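Local structure of aldehyde dehydrogenase (Bartonella henselae, 3I44) at residues A[82-87]-A[142-147]; A[90-95]-A[134-139]; A[325-330]-A[387-392]. The protein probably catalyses the NAD(P)+-dependent oxidation of aldehydes to carboxylic acids, as in other members of the aldehyde dehydrogenase family. The protein carries 1 engineered substitution. One frame throughout, in Å; residues are numbered along the deposited sequence.

How the contacts relate
Contacts 1 and 2 are neighbours on one side of the chain, their centres about 13 Å apart, and both use helix 84-100. Contact 2 is nested within the loop closed by contact 1, and Tyr139 joins them physically: its OH lies 3.3 Å from Pro84 CA and 3.5 Å from Phe144 CE1. Contact 3 forms later in the chain, on the opposite side of the chain's centre; its centre is about 50 Å from that of contact 1 and about 41 Å from that of contact 2. None includes Ile46, Glu112 or Ile199 of the sodium site; they join helix to strand approach, helix to helix and helix to sheet, respectively.

Contact 1 (A[82-87]-A[142-147]); sequences TSPHER and FSFQEA
Phe144 carries this contact, its ring reaching Pro84 with one part and Arg87 with another at the start of helix 84-100. Along 142-147, Phe142 comes first. It does not touch 82-87 but packs on the ring that does: its CE2 sits 3.5 Å above the Phe144 plane, over the ring centre. Ser143 turns away from the helix, and its OG donates to Gln145 O at 2.8 Å, a bond that spans Phe144.

At Phe144 itself, CG lies anti to the carbonyl carbon (chi1 -75°), which sends the ring toward the helix start. Its CE1 meets Pro84 CG at 3.8 Å as the two side chains slide past each other in opposite directions. CZ approaches Arg87 NH1 at 3.6 Å, obliquely to both flat groups, whose planes are nearly perpendicular at 86°. The guanidinium is pinned by other partners: NE gives a nearly straight bond in its own plane to Thr82 OG1 (3.0 Å), and NH1 bonds Leu187 O. The helix start is ordered too. Ser83 and Glu86 form a capping box, with Glu86 N donating to Ser83 OG at 3.2 Å and Ser83 N to Glu86 OE1 at 3.1 Å.

Gln145 and Glu146 belong to strand 145-147, which runs away from the helix; Glu146 OE2 bonds Tyr159 OH. This strand pairs antiparallel with strand 156-168, consistent with the beta arm that serves oligomerisation in this family. Phe144 sits at the junction, touching Tyr159 and Leu489 from strands 156-168 and 489-494, while Pro84 and Arg87 lean on Tyr139 of helix 117-141.

Contact 2 (A[90-95]-A[134-139]); sequences FVEKIL and NFIKAY
Ile136 meets Val91, Glu92 and Leu95 where helices 84-100 and 117-141 run side by side, nearly antiparallel. The axes of the two short segments approach to 10.8 Å with a crossing angle of -161°. The buried core of the contact is the pairing of Val91 with Ile136. Val91 CG1, anti to its own backbone nitrogen (chi1 171°), points across to Ile136 CG1 at 3.9 Å and lies 4.1 Å from Ile136 CD1. The two branched side chains pass each other in opposite directions. Leu88 of the first helix also touches Ile136, and Leu187 of helix 174-188 backs Val91, adding to the apolar surroundings.

Toward the other end the fit is slacker, for Leu95 CD2 comes no nearer to Ile136 CD1 than 4.3 Å; Leu95 packs as well on Ser129, Ile132 and Arg133, earlier in helix 117-141. The solvent side belongs to Glu92, whose stem comes just as close as the valine. Its extended chain crosses Ile136 at about a right angle, laying CG 3.8 Å from Ile136 CD1, and OE2 reaches 3.9 Å from Ile136 CG2. The aliphatic stem lies against the isoleucine, and the carboxylate is at the exposed margin.

Between these two segments, then, the contact is van der Waals packing of aliphatic carbons, without the directional preference of a polar bond.

Contact 3 (A[325-330]-A[387-392]); sequences DIAEKT and PTVFAD
This is helix-on-sheet packing in the alpha/beta catalytic domain of the aldehyde dehydrogenase fold: residues 325-330, on helix 316-329, pack against residues 387-389 of the strand segment. Strand 388-391 lies between strands 367-370 and 408-414 of a mixed sheet, and its backbone bonds to Val369 and Thr370 on one flank and to Leu409 on the other.

The CA atoms of Ala327 and Pro387 are 5.6 Å apart, a close approach consistent with the small alanine side chain. Ala327 CB lies 4.0 Å from Val389 CG2 and 4.3 Å from Pro387 CB. Val389 has CG1 anti to the backbone nitrogen (chi1 177°), leaving CG2 as the branch that touches the alanine. Pro387, two residues before Val389, presents its ring to both Ala327 and Thr330: CB is 4.0 Å from Ala327 O, while CG is 3.7 Å from the Thr330 methyl, CG2. The two side chains of this last pair meet at a slant, methyl against ring carbon. Phe296 of helix 287-296 touches Ala327 and Thr330, and Ile342 covers Thr330 and Pro387, so the apolar cluster extends past the two segments.

On the helix, Lys329 NZ forms a salt bridge, 3.0 Å long, to the syn lone pair of Asp325 OD2, one turn earlier. Thr330 has split duties: while CG2 faces the proline, OG1 turns back on the helix and donates to Ile326 O at 2.8 Å, approaching from above the carbonyl plane, 48° out of it.

Contact 1 (A[82-87]-A[142-147])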
# COMPACT_ATOMS: atom_id res chain seq x y z
N THR A 82 17.70 19.02 5.03
CA THR A 82 17.76 19.45 6.44
C THR A 82 18.04 18.21 7.31
O THR A 82 17.68 17.08 6.93
CB THR A 82 16.49 20.09 6.89
OG1 THR A 82 15.41 19.16 6.63
CG2 THR A 82 16.26 21.44 6.14
N SER A 83 18.71 18.39 8.44
CA SER A 83 18.99 17.25 9.29
C SER A 83 17.74 16.94 10.12
O SER A 83 16.86 17.79 10.27
CB SER A 83 20.17 17.55 10.21
OG SER A 83 19.81 18.60 11.06
N PRO A 84 17.65 15.70 10.64
CA PRO A 84 16.60 15.31 11.57
C PRO A 84 16.52 16.23 12.78
O PRO A 84 15.42 16.56 13.27
CB PRO A 84 17.03 13.92 12.00
CG PRO A 84 17.80 13.40 10.83
CD PRO A 84 18.50 14.56 10.25
N HIS A 85 17.69 16.61 13.29
CA HIS A 85 17.79 17.59 14.37
C HIS A 85 17.04 18.87 14.03
O HIS A 85 16.24 19.30 14.83
CB HIS A 85 19.23 17.89 14.70
CG HIS A 85 19.39 18.92 15.78
ND1 HIS A 85 19.29 18.60 17.11
CD2 HIS A 85 19.63 20.25 15.71
CE1 HIS A 85 19.47 19.70 17.83
NE2 HIS A 85 19.68 20.71 17.00
N GLU A 86 17.26 19.46 12.87
CA GLU A 86 16.59 20.72 12.52
C GLU A 86 15.07 20.54 12.32
O GLU A 86 14.29 21.37 12.73
CB GLU A 86 17.12 21.26 11.21
CG GLU A 86 18.57 21.77 11.15
CD GLU A 86 18.98 21.94 9.66
OE1 GLU A 86 19.87 21.18 9.19
OE2 GLU A 86 18.32 22.75 8.96
N ARG A 87 14.67 19.46 11.65
CA ARG A 87 13.25 19.11 11.50
C ARG A 87 12.54 18.89 12.83
O ARG A 87 11.43 19.37 13.02
CB ARG A 87 13.07 17.85 10.66
CG ARG A 87 13.50 17.97 9.22
CD ARG A 87 13.39 16.59 8.57
NE ARG A 87 14.24 16.46 7.41
CZ ARG A 87 14.49 15.33 6.78
NH1 ARG A 87 13.98 14.18 7.21
NH2 ARG A 87 15.27 15.35 5.70
N PHE A 142 13.93 6.74 16.16
CA PHE A 142 14.02 6.30 14.77
C PHE A 142 15.36 6.68 14.22
O PHE A 142 15.90 7.71 14.55
CB PHE A 142 12.93 6.99 13.95
CG PHE A 142 13.01 6.77 12.48
CD1 PHE A 142 12.63 5.57 11.93
CD2 PHE A 142 13.38 7.81 11.64
CE1 PHE A 142 12.69 5.38 10.55
CE2 PHE A 142 13.44 7.63 10.28
CZ PHE A 142 13.09 6.40 9.73
N SER A 143 15.90 5.85 13.33
CA SER A 143 17.10 6.22 12.59
C SER A 143 16.86 6.05 11.09
O SER A 143 16.22 5.09 10.69
CB SER A 143 18.28 5.37 13.06
OG SER A 143 19.37 5.62 12.19
N PHE A 144 17.40 6.96 10.27
CA PHE A 144 17.22 6.90 8.80
C PHE A 144 18.07 5.82 8.12
O PHE A 144 17.90 5.55 6.93
CB PHE A 144 17.46 8.27 8.16
CG PHE A 144 16.32 9.23 8.39
CD1 PHE A 144 16.23 9.95 9.58
CD2 PHE A 144 15.32 9.37 7.44
CE1 PHE A 144 15.17 10.82 9.80
CE2 PHE A 144 14.26 10.25 7.65
CZ PHE A 144 14.18 10.97 8.84
N GLN A 145 18.99 5.21 8.87
CA GLN A 145 19.73 4.04 8.40
C GLN A 145 19.73 3.01 9.49
O GLN A 145 19.87 3.33 10.67
CB GLN A 145 21.20 4.35 8.11
CG GLN A 145 21.50 5.58 7.29
CD GLN A 145 23.00 5.65 6.86
OE1 GLN A 145 23.80 4.75 7.16
NE2 GLN A 145 23.37 6.72 6.18
N GLU A 146 19.64 1.76 9.08
CA GLU A 146 19.82 0.67 9.98
C GLU A 146 20.22 -0.57 9.24
O GLU A 146 20.26 -0.60 8.00
CB GLU A 146 18.55 0.42 10.77
CG GLU A 146 17.33 0.05 9.98
CD GLU A 146 16.07 0.40 10.79
OE1 GLU A 146 16.25 1.15 11.79
OE2 GLU A 146 14.93 -0.03 10.44
N ALA A 147 20.54 -1.61 10.00
CA ALA A 147 20.91 -2.88 9.40
C ALA A 147 19.74 -3.38 8.53
O ALA A 147 18.56 -3.15 8.86
CB ALA A 147 21.29 -3.93 10.47

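Contact 2 (A[90-95]-A[134-139])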
# COMPACT_ATOMS: atom_id res chain seq x y z
N PHE A 90 11.86 22.27 14.34
CA PHE A 90 10.65 22.90 13.82
C PHE A 90 9.37 22.33 14.43
O PHE A 90 8.44 23.07 14.73
CB PHE A 90 10.56 22.81 12.30
CG PHE A 90 11.41 23.82 11.58
CD1 PHE A 90 11.08 25.18 11.60
CD2 PHE A 90 12.53 23.41 10.86
CE1 PHE A 90 11.86 26.12 10.95
CE2 PHE A 90 13.33 24.35 10.19
CZ PHE A 90 12.99 25.69 10.22
N VAL A 91 9.32 21.03 14.59
CA VAL A 91 8.13 20.38 15.19
C VAL A 91 7.94 20.77 16.66
O VAL A 91 6.83 21.00 17.13
CB VAL A 91 8.20 18.86 14.99
CG1 VAL A 91 7.08 18.12 15.82
CG2 VAL A 91 8.08 18.59 13.48
N GLU A 92 9.04 20.91 17.39
CA GLU A 92 8.94 21.41 18.77
C GLU A 92 8.43 22.84 18.81
O GLU A 92 7.62 23.19 19.66
CB GLU A 92 10.27 21.17 19.52
CG GLU A 92 10.52 19.61 19.70
CD GLU A 92 11.64 19.28 20.71
OE1 GLU A 92 12.41 20.22 21.09
OE2 GLU A 92 11.74 18.10 21.14
N LYS A 93 8.88 23.66 17.87
CA LYS A 93 8.41 25.03 17.75
C LYS A 93 6.91 25.08 17.39
O LYS A 93 6.13 25.85 17.97
CB LYS A 93 9.25 25.78 16.72
CG LYS A 93 8.98 27.31 16.65
CD LYS A 93 8.95 27.90 18.08
CE LYS A 93 9.65 29.21 18.24
NZ LYS A 93 10.14 29.34 19.66
N ILE A 94 6.49 24.21 16.48
CA ILE A 94 5.10 24.11 16.10
C ILE A 94 4.26 23.76 17.34
O ILE A 94 3.23 24.36 17.56
CB ILE A 94 4.92 23.06 14.99
CG1 ILE A 94 5.44 23.61 13.65
CG2 ILE A 94 3.41 22.61 14.91
CD1 ILE A 94 5.55 22.50 12.51
N LEU A 95 4.68 22.77 18.13
CA LEU A 95 3.98 22.41 19.34
C LEU A 95 3.85 23.60 20.31
O LEU A 95 2.79 23.84 20.86
CB LEU A 95 4.70 21.27 20.06
CG LEU A 95 4.05 20.79 21.37
CD1 LEU A 95 2.56 20.39 21.13
CD2 LEU A 95 4.84 19.64 21.99
N ASN A 134 3.75 12.45 20.55
CA ASN A 134 4.01 11.06 20.27
C ASN A 134 4.91 10.86 19.02
O ASN A 134 5.73 9.93 18.97
CB ASN A 134 2.73 10.26 20.22
CG ASN A 134 2.14 10.00 21.61
OD1 ASN A 134 2.85 9.72 22.56
ND2 ASN A 134 0.83 10.07 21.71
N PHE A 135 4.78 11.76 18.04
CA PHE A 135 5.71 11.77 16.89
C PHE A 135 7.13 12.16 17.34
O PHE A 135 8.10 11.56 16.94
CB PHE A 135 5.23 12.75 15.80
CG PHE A 135 4.05 12.22 15.00
CD1 PHE A 135 4.14 11.02 14.33
CD2 PHE A 135 2.87 12.91 14.96
CE1 PHE A 135 3.08 10.55 13.59
CE2 PHE A 135 1.80 12.42 14.24
CZ PHE A 135 1.90 11.25 13.56
N ILE A 136 7.23 13.18 18.19
CA ILE A 136 8.51 13.57 18.77
C ILE A 136 9.21 12.40 19.46
O ILE A 136 10.37 12.13 19.14
CB ILE A 136 8.35 14.76 19.73
CG1 ILE A 136 8.13 16.04 18.92
CG2 ILE A 136 9.57 14.89 20.66
CD1 ILE A 136 7.58 17.18 19.75
N LYS A 137 8.52 11.73 20.37
CA LYS A 137 9.06 10.55 21.03
C LYS A 137 9.49 9.49 20.02
O LYS A 137 10.62 8.96 20.11
CB LYS A 137 8.09 9.95 22.05
CG LYS A 137 8.63 8.62 22.67
CD LYS A 137 7.77 8.10 23.81
CE LYS A 137 8.40 6.83 24.43
NZ LYS A 137 7.31 6.00 25.05
N ALA A 138 8.61 9.17 19.06
CA ALA A 138 8.94 8.17 18.03
C ALA A 138 10.18 8.60 17.23
O ALA A 138 11.06 7.79 17.02
CB ALA A 138 7.73 7.90 17.08
N TYR A 139 10.26 9.87 16.84
CA TYR A 139 11.37 10.33 16.00
C TYR A 139 12.71 10.15 16.69
O TYR A 139 13.69 9.83 16.04
CB TYR A 139 11.24 11.79 15.68
CG TYR A 139 11.95 12.26 14.43
CD1 TYR A 139 11.70 11.67 13.18
CD2 TYR A 139 12.78 13.37 14.47
CE1 TYR A 139 12.31 12.16 12.02
CE2 TYR A 139 13.38 13.87 13.31
CZ TYR A 139 13.12 13.27 12.09
OH TYR A 139 13.72 13.76 10.94

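Contact 3 (A[325-330]-A[387-392])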
# COMPACT_ATOMS: atom_id res chain seq x y z
N ASP A 325 -31.79 4.99 29.67
CA ASP A 325 -31.46 5.97 30.73
C ASP A 325 -30.37 6.94 30.30
O ASP A 325 -30.51 8.17 30.46
CB ASP A 325 -31.00 5.23 32.01
CG ASP A 325 -30.88 6.16 33.23
OD1 ASP A 325 -31.90 6.73 33.67
OD2 ASP A 325 -29.75 6.32 33.76
N ILE A 326 -29.27 6.40 29.78
CA ILE A 326 -28.16 7.26 29.39
C ILE A 326 -28.59 8.20 28.26
O ILE A 326 -28.34 9.40 28.33
CB ILE A 326 -26.90 6.44 29.00
CG1 ILE A 326 -26.38 5.64 30.20
CG2 ILE A 326 -25.83 7.36 28.54
CD1 ILE A 326 -25.88 6.49 31.37
N ALA A 327 -29.26 7.66 27.24
CA ALA A 327 -29.79 8.51 26.15
C ALA A 327 -30.67 9.65 26.69
O ALA A 327 -30.47 10.82 26.35
CB ALA A 327 -30.61 7.69 25.15
N GLU A 328 -31.63 9.32 27.55
CA GLU A 328 -32.54 10.35 28.07
C GLU A 328 -31.80 11.38 28.89
O GLU A 328 -32.18 12.54 28.90
CB GLU A 328 -33.69 9.71 28.86
CG GLU A 328 -34.64 8.98 27.90
CD GLU A 328 -35.68 8.12 28.58
OE1 GLU A 328 -35.60 7.90 29.81
OE2 GLU A 328 -36.57 7.64 27.83
N LYS A 329 -30.71 10.97 29.54
CA LYS A 329 -29.88 11.90 30.29
C LYS A 329 -28.79 12.61 29.45
O LYS A 329 -28.03 13.41 29.98
CB LYS A 329 -29.20 11.15 31.45
CG LYS A 329 -30.18 10.70 32.51
CD LYS A 329 -29.48 9.93 33.62
CE LYS A 329 -30.43 9.67 34.80
NZ LYS A 329 -29.87 8.61 35.70
N THR A 330 -28.68 12.28 28.16
CA THR A 330 -27.66 12.91 27.32
C THR A 330 -28.28 14.20 26.80
O THR A 330 -29.27 14.15 26.04
CB THR A 330 -27.26 11.99 26.15
OG1 THR A 330 -26.59 10.83 26.67
CG2 THR A 330 -26.36 12.71 25.13
N PRO A 387 -30.36 11.96 20.69
CA PRO A 387 -29.77 10.68 21.04
C PRO A 387 -30.78 9.55 20.91
O PRO A 387 -31.83 9.57 21.56
CB PRO A 387 -29.34 10.87 22.49
CG PRO A 387 -29.12 12.30 22.64
CD PRO A 387 -30.09 12.99 21.71
N THR A 388 -30.47 8.57 20.08
CA THR A 388 -31.44 7.55 19.70
C THR A 388 -30.88 6.15 19.93
O THR A 388 -29.71 5.88 19.64
CB THR A 388 -31.82 7.76 18.18
OG1 THR A 388 -32.37 9.08 18.03
CG2 THR A 388 -32.81 6.70 17.69
N VAL A 389 -31.72 5.27 20.46
CA VAL A 389 -31.37 3.88 20.66
C VAL A 389 -32.37 2.97 19.94
O VAL A 389 -33.59 3.10 20.13
CB VAL A 389 -31.30 3.54 22.18
CG1 VAL A 389 -31.02 2.08 22.42
CG2 VAL A 389 -30.25 4.39 22.90
N PHE A 390 -31.86 2.03 19.14
CA PHE A 390 -32.65 0.93 18.59
C PHE A 390 -32.23 -0.39 19.22
O PHE A 390 -31.04 -0.58 19.50
CB PHE A 390 -32.44 0.83 17.07
CG PHE A 390 -33.07 1.94 16.29
CD1 PHE A 390 -34.43 1.88 15.96
CD2 PHE A 390 -32.33 3.04 15.90
CE1 PHE A 390 -35.02 2.91 15.22
CE2 PHE A 390 -32.91 4.07 15.17
CZ PHE A 390 -34.26 4.00 14.82
N ALA A 391 -33.20 -1.28 19.44
CA ALA A 391 -32.96 -2.64 19.92
C ALA A 391 -33.61 -3.62 18.96
O ALA A 391 -34.34 -3.21 18.04
CB ALA A 391 -33.49 -2.83 21.36
N ASP A 392 -33.34 -4.92 19.15
CA ASP A 392 -33.78 -5.96 18.22
C ASP A 392 -33.40 -5.61 16.77
O ASP A 392 -34.22 -5.76 15.85
CB ASP A 392 -35.28 -6.19 18.39
CG ASP A 392 -35.65 -6.32 19.86
OD1 ASP A 392 -35.00 -7.16 20.52
OD2 ASP A 392 -36.55 -5.57 20.35